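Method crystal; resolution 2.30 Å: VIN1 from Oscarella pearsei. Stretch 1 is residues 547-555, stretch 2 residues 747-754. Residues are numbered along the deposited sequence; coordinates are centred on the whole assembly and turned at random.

Stretch 1 547-555: VEADNSENP
Stretch 2 (747-754) CMDKRAKT

A single beta bridge, Ser552 with Asp749 (CA to CA 5.3 Å), joins two segments nearly two hundred residues apart, one following a helix and the other leading into one. The register is antiparallel: Asn551 lies by Lys750 (CA to CA 5.0 Å) and Glu553 by Met748 (4.8 Å). Lys750 N donates to Asn551 O (2.9 Å, nearly linear at 172°), and Glu553 N to Met748 O (3.3 Å). Ser552 (phi/psi -111/139) and Asp749 (-115/102) are extended; between these two hydrogen bonds, Ser552 CA makes a CA-H...O contact with Met748 O (3.4 Å).

Asn551, chi1 t and chi2 68°, can offer both an amide donor and a carbonyl: its ND2 donates to Asp749 OD1 (2.6 Å), while its OD1 lies 2.9 Å from Arg751 N. Asp749, chi1 t, is the N-cap of the helix from Lys750; its OD1 also accepts a weak bond from Arg751 N (3.4 Å).

Length suits Lys750: m, then t throughout, it carries NZ to Asp550 O (3.0 Å), a carbonyl of the helix in stretch 1. Arg751 reaches Glu548, whose OE2 forms a salt bridge with NH1 (3.3 Å). Flexible, apolar Met748 (chi1 -34°, chi2 t, chi3 p) lays CE 3.7 Å from Asn554 CA.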

# COMPACT_ATOMS: atom_id res chain seq x y z
N VAL A 547 -11.15 -16.37 3.54
CA VAL A 547 -10.19 -15.28 3.68
C VAL A 547 -9.61 -15.25 5.09
O VAL A 547 -8.40 -15.08 5.28
CB VAL A 547 -10.84 -13.93 3.32
CG1 VAL A 547 -10.02 -12.77 3.85
CG2 VAL A 547 -11.00 -13.82 1.81
N GLU A 548 -10.46 -15.44 6.11
CA GLU A 548 -9.97 -15.40 7.48
C GLU A 548 -9.03 -16.57 7.78
O GLU A 548 -8.05 -16.41 8.51
CB GLU A 548 -11.14 -15.40 8.46
CG GLU A 548 -11.19 -14.16 9.33
CD GLU A 548 -9.94 -13.98 10.18
OE1 GLU A 548 -9.80 -14.70 11.19
OE2 GLU A 548 -9.10 -13.13 9.83
N ALA A 549 -9.32 -17.74 7.22
CA ALA A 549 -8.44 -18.89 7.43
C ALA A 549 -7.10 -18.69 6.73
O ALA A 549 -6.05 -19.02 7.30
CB ALA A 549 -9.12 -20.17 6.94
N ASP A 550 -7.12 -18.15 5.51
CA ASP A 550 -5.87 -17.91 4.79
C ASP A 550 -4.97 -16.93 5.53
O ASP A 550 -3.74 -17.08 5.50
CB ASP A 550 -6.17 -17.38 3.39
CG ASP A 550 -6.76 -18.43 2.48
OD1 ASP A 550 -7.13 -19.51 2.98
OD2 ASP A 550 -6.86 -18.17 1.27
N ASN A 551 -5.55 -15.94 6.21
CA ASN A 551 -4.78 -14.89 6.86
C ASN A 551 -4.11 -15.35 8.15
O ASN A 551 -3.33 -14.59 8.73
CB ASN A 551 -5.70 -13.69 7.15
CG ASN A 551 -4.93 -12.47 7.62
OD1 ASN A 551 -4.18 -11.87 6.87
ND2 ASN A 551 -5.13 -12.11 8.89
N SER A 552 -4.38 -16.57 8.62
CA SER A 552 -3.83 -17.06 9.87
C SER A 552 -2.82 -18.17 9.61
O SER A 552 -3.04 -19.03 8.75
CB SER A 552 -4.94 -17.58 10.79
OG SER A 552 -4.39 -18.12 11.99
N GLU A 553 -1.72 -18.15 10.36
CA GLU A 553 -0.73 -19.22 10.34
C GLU A 553 -0.91 -20.18 11.51
O GLU A 553 -0.02 -20.99 11.77
CB GLU A 553 0.68 -18.64 10.35
CG GLU A 553 0.98 -17.71 9.18
CD GLU A 553 2.39 -17.87 8.64
OE1 GLU A 553 3.23 -18.49 9.33
OE2 GLU A 553 2.66 -17.37 7.53
N ASN A 554 -2.04 -20.11 12.20
CA ASN A 554 -2.37 -20.99 13.32
C ASN A 554 -3.04 -22.25 12.78
O ASN A 554 -4.22 -22.21 12.41
CB ASN A 554 -3.27 -20.27 14.32
CG ASN A 554 -3.53 -21.08 15.57
OD1 ASN A 554 -2.88 -22.10 15.82
ND2 ASN A 554 -4.48 -20.63 16.38
N PRO A 555 -2.34 -23.38 12.73
CA PRO A 555 -2.89 -24.55 12.03
C PRO A 555 -4.15 -25.11 12.67
O PRO A 555 -5.05 -25.56 11.95
CB PRO A 555 -1.73 -25.57 12.09
CG PRO A 555 -0.51 -24.75 12.36
CD PRO A 555 -0.97 -23.62 13.23
N CYS A 747 4.73 -13.73 14.04
CA CYS A 747 3.37 -13.22 13.97
C CYS A 747 2.50 -14.16 13.15
O CYS A 747 2.90 -14.62 12.08
CB CYS A 747 3.35 -11.82 13.37
SG CYS A 747 1.70 -11.08 13.21
N MET A 748 1.30 -14.44 13.66
CA MET A 748 0.36 -15.35 13.01
C MET A 748 -0.76 -14.61 12.29
O MET A 748 -1.75 -15.24 11.91
CB MET A 748 -0.21 -16.33 14.03
CG MET A 748 0.76 -16.73 15.13
SD MET A 748 0.20 -18.14 16.09
CE MET A 748 0.53 -19.48 14.95
N ASP A 749 -0.63 -13.31 12.11
CA ASP A 749 -1.62 -12.49 11.42
C ASP A 749 -0.95 -11.96 10.15
O ASP A 749 -0.17 -11.01 10.20
CB ASP A 749 -2.11 -11.35 12.31
CG ASP A 749 -3.38 -10.71 11.79
OD1 ASP A 749 -3.68 -10.85 10.59
OD2 ASP A 749 -4.08 -10.05 12.59
N LYS A 750 -1.27 -12.58 9.01
CA LYS A 750 -0.57 -12.26 7.77
C LYS A 750 -0.84 -10.82 7.34
O LYS A 750 -0.02 -10.23 6.62
CB LYS A 750 -0.98 -13.23 6.66
CG LYS A 750 -0.49 -14.65 6.89
CD LYS A 750 -0.92 -15.57 5.75
CE LYS A 750 -0.46 -17.00 5.98
NZ LYS A 750 -0.93 -17.93 4.92
N ARG A 751 -1.96 -10.24 7.76
CA ARG A 751 -2.23 -8.84 7.45
C ARG A 751 -1.22 -7.93 8.14
O ARG A 751 -0.56 -7.11 7.48
CB ARG A 751 -3.67 -8.49 7.86
CG ARG A 751 -4.67 -8.55 6.72
CD ARG A 751 -5.96 -9.24 7.12
NE ARG A 751 -6.63 -8.59 8.24
CZ ARG A 751 -7.71 -9.07 8.85
NH1 ARG A 751 -8.24 -10.21 8.44
NH2 ARG A 751 -8.26 -8.41 9.87
N ALA A 752 -1.08 -8.06 9.46
CA ALA A 752 -0.11 -7.25 10.19
C ALA A 752 1.32 -7.65 9.84
O ALA A 752 2.21 -6.80 9.78
CB ALA A 752 -0.35 -7.38 11.69
N LYS A 753 1.55 -8.95 9.62
CA LYS A 753 2.85 -9.43 9.16
C LYS A 753 3.29 -8.70 7.89
O LYS A 753 4.38 -8.11 7.83
CB LYS A 753 2.77 -10.94 8.92
CG LYS A 753 4.09 -11.68 8.91
CD LYS A 753 3.86 -13.13 8.47
CE LYS A 753 5.04 -14.03 8.80
NZ LYS A 753 5.11 -14.34 10.26
N THR A 754 2.43 -8.72 6.87
CA THR A 754 2.70 -7.99 5.64
C THR A 754 2.87 -6.50 5.91
O THR A 754 3.75 -5.85 5.33
CB THR A 754 1.58 -8.24 4.63
OG1 THR A 754 1.63 -9.59 4.17
CG2 THR A 754 1.70 -7.30 3.44